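Local coordinates for protein lysyl oxidase (Pichia pastoris, PDB 1W7C) that probably oxidises primary amines, including peptidyl lysine side chains, to aldehydes with the aid of copper and a topaquinone cofactor, at residues A[501-509]-A[638-646]; A[537-547]-A[599-607]. All coordinates share one frame; numbering follows the deposited sequence.

Interactions 1 and 2 belong to the copper amine oxidase enzyme domain, their centres about 12 Å apart, and each carries part of a calcium site: Asp643 and Ile644 in interaction 1, Glu540 in interaction 2. The segments 537-547 and 599-607 are nested within the chain loop that 501-509 and 638-646 close. Strand 602-606 pairs with strand 642-654, and the two contacts meet directly. Asp643 O lies 2.8 Å from His607 N and Leu639 N 2.8 Å from Glu538 O, both probable hydrogen bonds, while Ala507 CB packs on Leu604 CD1 at 3.5 Å. The strand carrying Asp643 and Ile644 also holds His654, a copper ligand, at its other end; Glu540 binds its calcium from the loop 537-547.

Interaction 1 of 2, residues A[501-509]-A[638-646]; sequences GGTKNRASQ and SLDGEDIVA. Unlike the reference sequence in segment 501-509: Gln509 (reference Lys). With CA (calcium ion), chain D.
A G1 beta bulge joins the start of strand 504-518 to strand 642-654 beside a calcium site: Gly641 and Glu642 both face Asn505. Asn505 N gives a hydrogen bond to Glu642 O (2.8 Å), and Asn505 O takes one from Glu642 N and a weak one from Gly641 N. Gly641 has positive phi, and a CB there would clash with Lys504 CE, whose extended chain passes over the glycine. Asp643 OD1 and Ile644 O bind the calcium ion, with Asp497, Leu498 and Asp499 completing the protein ligands; Asp643 OD2 pairs with Lys65. A calcium-bound water, 2.4 Å from the ion, donates to Thr503 O and accepts from Ile644 N, so 501-509 reaches the metal through this water. Ile644 CD1 ends against the backbone at Ala507 N and 4.1 Å from Ala507 CB.

Next to the bulge, Arg506 and Asp640 form a salt bridge. Asp640 CG stands anti to its own N (chi1 -167°), which swings the carboxylate back to Arg506 although the CB points away. Arg506 NH1 also hydrogen-bonds Ala560 O; an alanine here, lacking the guanidinium, would probably leave Asp640 without its charged mate and Ala560 O without that donor. Arg506 NE meets Asp640 OD1 at 2.8 Å, in the guanidinium plane and nearly end-on to the C-O bond, the two planes 77° apart.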
loop_
_atom_site.group_PDB
_atom_site.type_symbol
_atom_site.label_atom_id
_atom_site.label_comp_id
_atom_site.label_asym_id
_atom_site.label_seq_id
_atom_site.Cartn_x
_atom_site.Cartn_y
_atom_site.Cartn_z
ATOM N N GLY A 501 -13.760 22.640 -3.592
ATOM C CA GLY A 501 -13.987 24.057 -3.798
ATOM C C GLY A 501 -15.367 24.307 -4.359
ATOM O O GLY A 501 -15.498 24.982 -5.401
ATOM N N GLY A 502 -16.355 23.712 -3.674
ATOM C CA GLY A 502 -17.768 23.762 -4.014
ATOM C C GLY A 502 -18.265 22.540 -4.760
ATOM O O GLY A 502 -17.495 21.614 -5.036
ATOM N N THR A 503 -19.555 22.496 -5.056
ATOM C CA THR A 503 -20.087 21.373 -5.815
ATOM C C THR A 503 -19.689 21.339 -7.269
ATOM O O THR A 503 -19.549 20.252 -7.876
ATOM C CB THR A 503 -21.630 21.308 -5.734
ATOM O OG1 THR A 503 -22.207 22.544 -6.217
ATOM C CG2 THR A 503 -22.138 21.059 -4.335
ATOM N N LYS A 504 -19.580 22.507 -7.895
ATOM C CA LYS A 504 -19.380 22.575 -9.336
ATOM C C LYS A 504 -17.916 22.256 -9.629
ATOM O O LYS A 504 -17.022 23.054 -9.290
ATOM C CB LYS A 504 -19.764 23.960 -9.910
ATOM C CG LYS A 504 -19.738 24.014 -11.397
ATOM C CD LYS A 504 -20.012 25.418 -11.997
ATOM C CE LYS A 504 -20.002 25.411 -13.537
ATOM N NZ LYS A 504 -20.342 26.754 -14.079
ATOM N N ASN A 505 -17.693 21.098 -10.254
ATOM C CA ASN A 505 -16.372 20.542 -10.425
ATOM C C ASN A 505 -16.156 20.077 -11.869
ATOM O O ASN A 505 -17.053 20.113 -12.708
ATOM C CB ASN A 505 -16.158 19.329 -9.469
ATOM C CG ASN A 505 -16.056 19.665 -7.978
ATOM O OD1 ASN A 505 -15.976 18.727 -7.178
ATOM N ND2 ASN A 505 -16.005 20.953 -7.589
ATOM N N ARG A 506 -14.903 19.690 -12.149
ATOM C CA ARG A 506 -14.505 19.050 -13.404
ATOM C C ARG A 506 -13.634 17.879 -13.004
ATOM O O ARG A 506 -13.004 17.911 -11.956
ATOM C CB ARG A 506 -13.663 19.998 -14.224
ATOM C CG ARG A 506 -14.360 21.028 -14.887
ATOM C CD ARG A 506 -13.551 21.599 -16.101
ATOM N NE ARG A 506 -14.287 22.730 -16.571
ATOM C CZ ARG A 506 -14.329 23.901 -15.961
ATOM N NH1 ARG A 506 -13.513 24.179 -14.989
ATOM N NH2 ARG A 506 -15.106 24.845 -16.471
ATOM N N ALA A 507 -13.657 16.816 -13.769
ATOM C CA ALA A 507 -12.752 15.707 -13.574
ATOM C C ALA A 507 -11.747 15.730 -14.710
ATOM O O ALA A 507 -12.101 15.901 -15.860
ATOM C CB ALA A 507 -13.506 14.393 -13.589
ATOM N N SER A 508 -10.475 15.555 -14.365
ATOM C CA SER A 508 -9.410 15.623 -15.346
ATOM C C SER A 508 -8.373 14.581 -15.083
ATOM O O SER A 508 -8.324 13.968 -14.023
ATOM C CB SER A 508 -8.742 16.989 -15.325
ATOM O OG SER A 508 -7.998 17.162 -14.116
ATOM N N GLN A 509 -7.553 14.321 -16.082
ATOM C CA GLN A 509 -6.381 13.488 -15.892
ATOM C C GLN A 509 -5.169 14.174 -16.505
ATOM O O GLN A 509 -5.267 14.763 -17.590
ATOM C CB GLN A 509 -6.585 12.126 -16.562
ATOM C CG GLN A 509 -6.815 12.145 -18.006
ATOM C CD GLN A 509 -7.032 10.782 -18.567
ATOM O OE1 GLN A 509 -6.818 9.760 -17.882
ATOM N NE2 GLN A 509 -7.477 10.740 -19.833
ATOM N N SER A 638 -22.939 15.588 -19.435
ATOM C CA SER A 638 -21.775 16.440 -19.258
ATOM C C SER A 638 -21.333 16.472 -17.800
ATOM O O SER A 638 -22.138 16.604 -16.888
ATOM C CB SER A 638 -22.072 17.870 -19.691
ATOM O OG SER A 638 -20.937 18.703 -19.474
ATOM N N LEU A 639 -20.028 16.373 -17.623
ATOM C CA LEU A 639 -19.401 16.514 -16.311
ATOM C C LEU A 639 -18.565 17.806 -16.255
ATOM O O LEU A 639 -17.810 18.028 -15.319
ATOM C CB LEU A 639 -18.484 15.319 -16.033
ATOM C CG LEU A 639 -19.163 13.946 -15.991
ATOM C CD1 LEU A 639 -18.093 12.862 -15.854
ATOM C CD2 LEU A 639 -20.204 13.846 -14.916
ATOM N N ASP A 640 -18.687 18.632 -17.290
ATOM C CA ASP A 640 -17.797 19.764 -17.481
ATOM C C ASP A 640 -18.359 20.979 -16.719
ATOM O O ASP A 640 -19.033 21.806 -17.280
ATOM C CB ASP A 640 -17.676 20.024 -19.001
ATOM C CG ASP A 640 -16.558 20.947 -19.360
ATOM O OD1 ASP A 640 -15.916 21.483 -18.461
ATOM O OD2 ASP A 640 -16.257 21.215 -20.539
ATOM N N GLY A 641 -18.135 21.013 -15.408
ATOM C CA GLY A 641 -18.691 22.048 -14.533
ATOM C C GLY A 641 -20.021 21.579 -13.960
ATOM O O GLY A 641 -21.084 22.117 -14.264
ATOM N N GLU A 642 -19.955 20.520 -13.176
ATOM C CA GLU A 642 -21.109 19.840 -12.643
ATOM C C GLU A 642 -20.742 19.261 -11.288
ATOM O O GLU A 642 -19.569 19.127 -10.970
ATOM C CB GLU A 642 -21.577 18.738 -13.594
ATOM C CG GLU A 642 -22.084 19.234 -14.943
ATOM C CD GLU A 642 -23.342 20.092 -14.898
ATOM O OE1 GLU A 642 -24.124 20.031 -13.935
ATOM O OE2 GLU A 642 -23.558 20.836 -15.865
ATOM N N ASP A 643 -21.748 18.881 -10.513
ATOM C CA ASP A 643 -21.509 18.137 -9.268
ATOM C C ASP A 643 -21.235 16.689 -9.652
ATOM O O ASP A 643 -22.099 16.008 -10.233
ATOM C CB ASP A 643 -22.740 18.247 -8.399
ATOM C CG ASP A 643 -22.556 17.647 -7.051
ATOM O OD1 ASP A 643 -21.533 16.967 -6.820
ATOM O OD2 ASP A 643 -23.411 17.854 -6.137
ATOM N N ILE A 644 -20.004 16.254 -9.406
ATOM C CA ILE A 644 -19.511 14.951 -9.808
ATOM C C ILE A 644 -19.463 14.064 -8.571
ATOM O O ILE A 644 -19.164 14.502 -7.440
ATOM C CB ILE A 644 -18.096 15.101 -10.438
ATOM C CG1 ILE A 644 -18.174 15.968 -11.697
ATOM C CG2 ILE A 644 -17.489 13.725 -10.763
ATOM C CD1 ILE A 644 -16.848 16.334 -12.297
ATOM N N VAL A 645 -19.758 12.788 -8.810
ATOM C CA VAL A 645 -19.554 11.724 -7.832
ATOM C C VAL A 645 -18.596 10.697 -8.472
ATOM O O VAL A 645 -18.751 10.335 -9.648
ATOM C CB VAL A 645 -20.891 10.990 -7.509
ATOM C CG1 VAL A 645 -20.687 9.837 -6.553
ATOM C CG2 VAL A 645 -21.920 11.965 -7.017
ATOM N N ALA A 646 -17.584 10.281 -7.695
ATOM C CA ALA A 646 -16.720 9.185 -8.112
ATOM C C ALA A 646 -17.159 7.936 -7.361
ATOM O O ALA A 646 -17.282 7.926 -6.177
ATOM C CB ALA A 646 -15.258 9.487 -7.833
HETATM CA CA CA D . -19.586 16.176 -5.831
HETATM O O HOH W 1 -18.567 17.824 -7.287
HETATM O O HOH W 2 -17.643 24.406 -18.096
HETATM O O HOH W 3 -15.225 17.252 -16.121
#

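Interaction 2 of 2, residues A[537-547]-A[599-607]; sequences FENEDFNGINW and RSNLFLTKH. Unlike the reference sequence in segment 537-547: Phe537 (reference Leu), Asn539 (reference Lys). With CA (calcium ion), chain E.
The Arg599 guanidinium lies between two rings: Phe542 stacks on one face in a cation-pi contact, planes 28° apart and CZ 4.4 Å from the ring centroid, and Phe603 CZ sits over the guanidinium centre. At its edge, NH1 and NH2 both grip Phe542 O, NH2 at 2.8 Å. Phe542 O also lies at the Phe603 ring edge. Phe542 CG, anti to the backbone N (chi1 -173°), turns the ring back over the arginine. Asn601 CB rests on a face of the Trp547 indole, 4.0 Å from the five-membered ring centroid, while Asn601 OD1 accepts from Trp547 N and Asn546 OD1 from Asn601 N, each at 2.8 Å. Between these groups Ile545 pairs with Leu602 at a classic beta bulge. Ile545 CD1 lies over one face of Phe537, offset toward the rim, and touches Leu604 CD1 at 3.5 Å. Farther along, both Glu540 carboxylate oxygens bind calcium, and OE2 uses its anti lone pair to accept from Lys606 N (2.9 Å, 171°). Phe633, Asp635 and Glu637 complete the protein ligands. The loop 537-547 thus borders strand 602-606, whose Leu602 and Leu604 pack on strands 553-559 and 642-654.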
loop_
_atom_site.group_PDB
_atom_site.type_symbol
_atom_site.label_atom_id
_atom_site.label_comp_id
_atom_site.label_asym_id
_atom_site.label_seq_id
_atom_site.Cartn_x
_atom_site.Cartn_y
_atom_site.Cartn_z
ATOM N N PHE A 537 -12.341 15.031 -18.573
ATOM C CA PHE A 537 -13.400 14.026 -18.745
ATOM C C PHE A 537 -14.713 14.804 -18.938
ATOM O O PHE A 537 -15.357 15.207 -17.970
ATOM C CB PHE A 537 -13.480 13.101 -17.524
ATOM C CG PHE A 537 -12.341 12.142 -17.398
ATOM C CD1 PHE A 537 -11.429 12.286 -16.399
ATOM C CD2 PHE A 537 -12.247 11.028 -18.200
ATOM C CE1 PHE A 537 -10.386 11.420 -16.251
ATOM C CE2 PHE A 537 -11.212 10.118 -18.012
ATOM C CZ PHE A 537 -10.277 10.334 -17.066
ATOM N N GLU A 538 -15.068 15.069 -20.195
ATOM C CA GLU A 538 -16.174 15.977 -20.499
ATOM C C GLU A 538 -17.551 15.382 -20.234
ATOM O O GLU A 538 -18.483 16.129 -19.987
ATOM C CB GLU A 538 -16.073 16.465 -21.957
ATOM C CG GLU A 538 -14.829 17.292 -22.205
ATOM C CD GLU A 538 -14.787 17.949 -23.576
ATOM O OE1 GLU A 538 -15.696 17.725 -24.400
ATOM O OE2 GLU A 538 -13.836 18.703 -23.816
ATOM N N ASN A 539 -17.665 14.054 -20.326
ATOM C CA ASN A 539 -18.946 13.351 -20.320
ATOM C C ASN A 539 -18.810 12.084 -19.525
ATOM O O ASN A 539 -17.719 11.536 -19.435
ATOM C CB ASN A 539 -19.431 12.964 -21.740
ATOM C CG ASN A 539 -19.781 14.128 -22.572
ATOM O OD1 ASN A 539 -18.895 14.796 -23.095
ATOM N ND2 ASN A 539 -21.087 14.404 -22.719
ATOM N N GLU A 540 -19.914 11.596 -18.986
ATOM C CA GLU A 540 -19.939 10.282 -18.375
ATOM C C GLU A 540 -19.532 9.254 -19.453
ATOM O O GLU A 540 -20.047 9.262 -20.568
ATOM C CB GLU A 540 -21.347 9.970 -17.867
ATOM C CG GLU A 540 -21.799 10.862 -16.756
ATOM C CD GLU A 540 -23.261 10.680 -16.368
ATOM O OE1 GLU A 540 -24.072 10.311 -17.259
ATOM O OE2 GLU A 540 -23.574 10.917 -15.167
ATOM N N ASP A 541 -18.642 8.349 -19.056
ATOM C CA ASP A 541 -18.117 7.311 -19.957
ATOM C C ASP A 541 -18.707 5.969 -19.521
ATOM O O ASP A 541 -18.501 5.528 -18.393
ATOM C CB ASP A 541 -16.586 7.318 -19.907
ATOM C CG ASP A 541 -15.956 6.445 -20.954
ATOM O OD1 ASP A 541 -16.622 5.521 -21.519
ATOM O OD2 ASP A 541 -14.789 6.674 -21.316
ATOM N N PHE A 542 -19.461 5.318 -20.392
ATOM C CA PHE A 542 -20.062 4.036 -20.068
ATOM C C PHE A 542 -19.018 2.990 -19.677
ATOM O O PHE A 542 -19.284 2.115 -18.888
ATOM C CB PHE A 542 -20.872 3.526 -21.257
ATOM C CG PHE A 542 -21.662 2.304 -20.944
ATOM C CD1 PHE A 542 -22.881 2.399 -20.301
ATOM C CD2 PHE A 542 -21.157 1.051 -21.235
ATOM C CE1 PHE A 542 -23.586 1.274 -19.973
ATOM C CE2 PHE A 542 -21.869 -0.105 -20.893
ATOM C CZ PHE A 542 -23.084 0.011 -20.289
ATOM N N ASN A 543 -17.826 3.091 -20.255
ATOM C CA ASN A 543 -16.739 2.147 -20.003
ATOM C C ASN A 543 -16.096 2.312 -18.632
ATOM O O ASN A 543 -15.319 1.460 -18.200
ATOM C CB ASN A 543 -15.644 2.292 -21.076
ATOM C CG ASN A 543 -16.108 1.894 -22.435
ATOM O OD1 ASN A 543 -17.017 1.097 -22.586
ATOM N ND2 ASN A 543 -15.464 2.439 -23.440
ATOM N N GLY A 544 -16.372 3.411 -17.909
ATOM C CA GLY A 544 -15.647 3.742 -16.702
ATOM C C GLY A 544 -14.202 4.084 -16.991
ATOM O O GLY A 544 -13.808 4.281 -18.143
ATOM N N ILE A 545 -13.430 4.153 -15.933
ATOM C CA ILE A 545 -12.040 4.490 -15.976
ATOM C C ILE A 545 -11.275 3.346 -15.340
ATOM O O ILE A 545 -11.589 2.932 -14.231
ATOM C CB ILE A 545 -11.758 5.791 -15.207
ATOM C CG1 ILE A 545 -12.407 6.968 -15.920
ATOM C CG2 ILE A 545 -10.242 6.021 -15.019
ATOM C CD1 ILE A 545 -12.602 8.170 -15.075
ATOM N N ASN A 546 -10.242 2.854 -16.028
ATOM C CA ASN A 546 -9.319 1.907 -15.441
ATOM C C ASN A 546 -7.983 2.601 -15.217
ATOM O O ASN A 546 -7.582 3.438 -16.026
ATOM C CB ASN A 546 -9.178 0.684 -16.334
ATOM C CG ASN A 546 -10.455 -0.179 -16.330
ATOM O OD1 ASN A 546 -11.128 -0.292 -15.289
ATOM N ND2 ASN A 546 -10.739 -0.814 -17.429
ATOM N N TRP A 547 -7.344 2.286 -14.103
ATOM C CA TRP A 547 -6.062 2.910 -13.798
ATOM C C TRP A 547 -5.055 2.669 -14.959
ATOM O O TRP A 547 -5.041 1.605 -15.576
ATOM C CB TRP A 547 -5.522 2.387 -12.462
ATOM C CG TRP A 547 -6.451 2.665 -11.316
ATOM C CD1 TRP A 547 -7.014 1.742 -10.466
ATOM C CD2 TRP A 547 -6.881 3.954 -10.834
ATOM N NE1 TRP A 547 -7.817 2.376 -9.563
ATOM C CE2 TRP A 547 -7.767 3.727 -9.775
ATOM C CE3 TRP A 547 -6.639 5.274 -11.226
ATOM C CZ2 TRP A 547 -8.326 4.768 -9.017
ATOM C CZ3 TRP A 547 -7.227 6.310 -10.506
ATOM C CH2 TRP A 547 -8.082 6.049 -9.450
ATOM N N ARG A 599 -17.168 -3.638 -12.894
ATOM C CA ARG A 599 -16.510 -4.032 -14.126
ATOM C C ARG A 599 -15.350 -3.138 -14.578
ATOM O O ARG A 599 -14.645 -3.523 -15.513
ATOM C CB ARG A 599 -17.532 -4.089 -15.261
ATOM C CG ARG A 599 -18.286 -2.779 -15.519
ATOM C CD ARG A 599 -19.396 -2.943 -16.519
ATOM N NE ARG A 599 -20.256 -1.745 -16.590
ATOM C CZ ARG A 599 -20.001 -0.702 -17.345
ATOM N NH1 ARG A 599 -18.963 -0.669 -18.159
ATOM N NH2 ARG A 599 -20.844 0.306 -17.336
ATOM N N SER A 600 -15.163 -2.001 -13.893
ATOM C CA SER A 600 -14.063 -1.081 -14.158
ATOM C C SER A 600 -13.542 -0.622 -12.820
ATOM O O SER A 600 -14.160 -0.864 -11.798
ATOM C CB SER A 600 -14.543 0.122 -14.977
ATOM O OG SER A 600 -15.100 -0.371 -16.192
ATOM N N ASN A 601 -12.405 0.066 -12.806
ATOM C CA ASN A 601 -11.871 0.553 -11.531
ATOM C C ASN A 601 -12.688 1.672 -10.869
ATOM O O ASN A 601 -12.784 1.739 -9.653
ATOM C CB ASN A 601 -10.419 1.015 -11.673
ATOM C CG ASN A 601 -9.456 -0.084 -12.021
ATOM O OD1 ASN A 601 -8.676 0.064 -12.981
ATOM N ND2 ASN A 601 -9.450 -1.147 -11.256
ATOM N N LEU A 602 -13.229 2.573 -11.702
ATOM C CA LEU A 602 -13.983 3.699 -11.189
ATOM C C LEU A 602 -14.897 4.280 -12.269
ATOM O O LEU A 602 -14.684 4.107 -13.479
ATOM C CB LEU A 602 -13.132 4.741 -10.528
ATOM C CG LEU A 602 -12.468 5.998 -10.984
ATOM C CD1 LEU A 602 -13.313 7.000 -11.646
ATOM C CD2 LEU A 602 -11.898 6.662 -9.719
ATOM N N PHE A 603 -15.952 4.938 -11.794
ATOM C CA PHE A 603 -16.884 5.629 -12.658
ATOM C C PHE A 603 -17.109 7.027 -12.125
ATOM O O PHE A 603 -17.122 7.256 -10.920
ATOM C CB PHE A 603 -18.242 4.920 -12.669
ATOM C CG PHE A 603 -18.231 3.581 -13.371
ATOM C CD1 PHE A 603 -17.909 2.420 -12.671
ATOM C CD2 PHE A 603 -18.500 3.486 -14.700
ATOM C CE1 PHE A 603 -17.867 1.202 -13.339
ATOM C CE2 PHE A 603 -18.482 2.277 -15.356
ATOM C CZ PHE A 603 -18.134 1.126 -14.685
ATOM N N LEU A 604 -17.271 7.976 -13.043
ATOM C CA LEU A 604 -17.634 9.370 -12.690
ATOM C C LEU A 604 -19.016 9.673 -13.202
ATOM O O LEU A 604 -19.288 9.432 -14.398
ATOM C CB LEU A 604 -16.632 10.315 -13.361
ATOM C CG LEU A 604 -15.175 10.121 -12.934
ATOM C CD1 LEU A 604 -14.260 10.988 -13.789
ATOM C CD2 LEU A 604 -14.934 10.433 -11.481
ATOM N N THR A 605 -19.910 10.151 -12.340
ATOM C CA THR A 605 -21.249 10.505 -12.760
ATOM C C THR A 605 -21.655 11.864 -12.250
ATOM O O THR A 605 -21.070 12.410 -11.300
ATOM C CB THR A 605 -22.286 9.488 -12.290
ATOM O OG1 THR A 605 -22.364 9.532 -10.851
ATOM C CG2 THR A 605 -21.927 8.046 -12.730
ATOM N N LYS A 606 -22.711 12.409 -12.846
ATOM C CA LYS A 606 -23.357 13.612 -12.346
ATOM C C LYS A 606 -24.179 13.254 -11.123
ATOM O O LYS A 606 -25.017 12.372 -11.167
ATOM C CB LYS A 606 -24.196 14.243 -13.462
ATOM C CG LYS A 606 -25.065 15.390 -13.053
ATOM C CD LYS A 606 -25.949 15.842 -14.245
ATOM C CE LYS A 606 -26.907 16.899 -13.912
ATOM N NZ LYS A 606 -27.546 17.328 -15.153
ATOM N N HIS A 607 -23.985 13.993 -10.051
ATOM C CA HIS A 607 -24.710 13.747 -8.815
ATOM C C HIS A 607 -26.208 13.848 -9.040
ATOM O O HIS A 607 -26.671 14.806 -9.655
ATOM C CB HIS A 607 -24.357 14.756 -7.740
ATOM C CG HIS A 607 -25.076 14.503 -6.454
ATOM N ND1 HIS A 607 -26.349 14.968 -6.211
ATOM C CD2 HIS A 607 -24.759 13.705 -5.414
ATOM C CE1 HIS A 607 -26.768 14.494 -5.047
ATOM N NE2 HIS A 607 -25.804 13.747 -4.525
HETATM CA CA CA E . -25.908 10.294 -15.594
HETATM O O HOH W 4 -17.275 6.593 -15.860
HETATM O O HOH W 5 -17.554 8.747 -16.429
HETATM O O HOH W 6 -13.042 -2.620 -17.653
HETATM O O HOH W 7 -6.129 -0.702 -14.129
HETATM O O HOH W 8 -26.001 10.740 -13.236
HETATM O O HOH W 9 -28.169 9.642 -15.036
#